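Ketosynthase (PDB 6KXD) probably serves as the chain length factor subunit of a ketosynthase/chain length factor heterodimer that builds the polyketide chain of ishigamide. Local coordinates at residues 91-96 / 160-165. Residues are numbered along the deposited sequence; the frame is centred on the assembly and turned at random.
Sequences ALVASD and ATAIRH
A bidentate salt bridge joins Arg164 to Asp96, with Arg164 NE 2.8 Å from Asp96 OD1 and Arg164 NH2 2.8 Å from Asp96 OD2; the arginine is extended through chi1 to chi3 (ttt) with chi4 at 82°, and Asp96 (m) meets its guanidinium edge-on. Beside it, His165 (m) donates from NE2 to Ser95 OG at 2.8 Å. Ser95, in the p rotamer, in turn donates a hydrogen bond to the carbonyl of Leu92 (OG to O 2.6 Å), so one hydroxyl links both helices. Toward the N-terminal ends Leu92 (mt) places CD2 3.8 Å from Ala160 CB, and alongside the polar cluster Ser95 CB meets Thr161 CG2 at 3.6 Å, while Thr161 OG1 bonds within its helix to Ala157 O. The two α-helical segments cross at -43°, axes 9.7 Å apart, with Leu92 and Thr161 CA atoms 5.7 Å apart. Within this thiolase-type fold, Leu76 of helix 72-76 covers Leu92 and Arg164, Ala94 and Ser95 rest on strand 229-240, and Ala162 and Ile163 pack against Cys264 and Ala267 of the neighbouring subunit.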
loop_
_atom_site.group_PDB
_atom_site.type_symbol
_atom_site.label_atom_id
_atom_site.label_comp_id
_atom_site.label_asym_id
_atom_site.label_seq_id
_atom_site.Cartn_x
_atom_site.Cartn_y
_atom_site.Cartn_z
ATOM N N ALA B 91 12.926 0.043 -10.121
ATOM C CA ALA B 91 11.587 0.038 -10.664
ATOM C C ALA B 91 11.600 0.736 -12.015
ATOM O O ALA B 91 10.947 0.271 -12.975
ATOM C CB ALA B 91 10.606 0.714 -9.756
ATOM N N LEU B 92 12.331 1.859 -12.086
ATOM C CA LEU B 92 12.285 2.664 -13.350
ATOM C C LEU B 92 12.960 1.890 -14.473
ATOM O O LEU B 92 12.419 1.870 -15.580
ATOM C CB LEU B 92 12.938 4.030 -13.182
ATOM C CG LEU B 92 12.203 4.980 -12.241
ATOM C CD1 LEU B 92 12.886 6.341 -12.172
ATOM C CD2 LEU B 92 10.758 5.137 -12.616
ATOM N N VAL B 93 14.101 1.291 -14.166
ATOM C CA VAL B 93 14.824 0.542 -15.165
ATOM C C VAL B 93 13.959 -0.644 -15.579
ATOM O O VAL B 93 13.798 -0.914 -16.741
ATOM C CB VAL B 93 16.211 0.098 -14.701
ATOM C CG1 VAL B 93 16.844 -0.808 -15.766
ATOM C CG2 VAL B 93 17.104 1.293 -14.435
ATOM N N ALA B 94 13.278 -1.252 -14.617
ATOM C CA ALA B 94 12.445 -2.361 -14.985
ATOM C C ALA B 94 11.297 -1.888 -15.883
ATOM O O ALA B 94 10.887 -2.605 -16.811
ATOM C CB ALA B 94 11.933 -3.073 -13.761
ATOM N N SER B 95 10.743 -0.694 -15.588
ATOM C CA SER B 95 9.607 -0.174 -16.332
ATOM C C SER B 95 9.993 0.025 -17.794
ATOM O O SER B 95 9.152 -0.165 -18.635
ATOM C CB SER B 95 9.003 1.082 -15.751
ATOM O OG SER B 95 9.829 2.212 -15.875
ATOM N N ASP B 96 11.201 0.518 -18.016
ATOM C CA ASP B 96 11.724 0.728 -19.356
ATOM C C ASP B 96 11.824 -0.598 -20.116
ATOM O O ASP B 96 11.441 -0.659 -21.288
ATOM C CB ASP B 96 13.097 1.377 -19.308
ATOM C CG ASP B 96 13.039 2.878 -19.081
ATOM O OD1 ASP B 96 11.940 3.388 -18.782
ATOM O OD2 ASP B 96 14.115 3.498 -19.165
ATOM N N ALA B 160 6.928 7.494 -9.566
ATOM C CA ALA B 160 8.028 7.817 -10.487
ATOM C C ALA B 160 7.822 7.110 -11.830
ATOM O O ALA B 160 8.115 7.686 -12.905
ATOM C CB ALA B 160 9.375 7.467 -9.932
ATOM N N THR B 161 7.383 5.855 -11.770
ATOM C CA THR B 161 7.133 5.079 -12.998
ATOM C C THR B 161 6.097 5.813 -13.832
ATOM O O THR B 161 6.236 5.946 -15.058
ATOM C CB THR B 161 6.697 3.660 -12.630
ATOM O OG1 THR B 161 7.726 3.083 -11.840
ATOM C CG2 THR B 161 6.442 2.792 -13.833
ATOM N N ALA B 162 5.070 6.317 -13.165
ATOM C CA ALA B 162 3.973 7.041 -13.831
ATOM C C ALA B 162 4.461 8.355 -14.419
ATOM O O ALA B 162 4.045 8.693 -15.545
ATOM C CB ALA B 162 2.847 7.255 -12.879
ATOM N N ILE B 163 5.346 9.052 -13.700
ATOM C CA ILE B 163 5.902 10.327 -14.204
ATOM C C ILE B 163 6.706 9.995 -15.450
ATOM O O ILE B 163 6.543 10.625 -16.472
ATOM C CB ILE B 163 6.762 11.048 -13.159
ATOM C CG1 ILE B 163 5.864 11.599 -12.047
ATOM C CG2 ILE B 163 7.652 12.137 -13.767
ATOM C CD1 ILE B 163 6.634 11.933 -10.810
ATOM N N ARG B 164 7.540 8.958 -15.330
ATOM C CA ARG B 164 8.459 8.574 -16.372
ATOM C C ARG B 164 7.719 8.215 -17.677
ATOM O O ARG B 164 8.176 8.599 -18.713
ATOM C CB ARG B 164 9.330 7.409 -15.919
ATOM C CG ARG B 164 10.395 7.034 -16.935
ATOM C CD ARG B 164 11.341 6.023 -16.346
ATOM N NE ARG B 164 12.438 5.718 -17.239
ATOM C CZ ARG B 164 13.505 6.452 -17.348
ATOM N NH1 ARG B 164 13.556 7.605 -16.696
ATOM N NH2 ARG B 164 14.477 6.083 -18.151
ATOM N N HIS B 165 6.596 7.487 -17.606
ATOM C CA HIS B 165 5.926 6.940 -18.771
ATOM C C HIS B 165 4.573 7.592 -19.012
ATOM O O HIS B 165 3.737 7.021 -19.741
ATOM C CB HIS B 165 5.773 5.436 -18.626
ATOM C CG HIS B 165 7.100 4.786 -18.594
ATOM N ND1 HIS B 165 7.945 4.746 -19.721
ATOM C CD2 HIS B 165 7.758 4.190 -17.588
ATOM C CE1 HIS B 165 9.063 4.152 -19.383
ATOM N NE2 HIS B 165 8.987 3.821 -18.053
#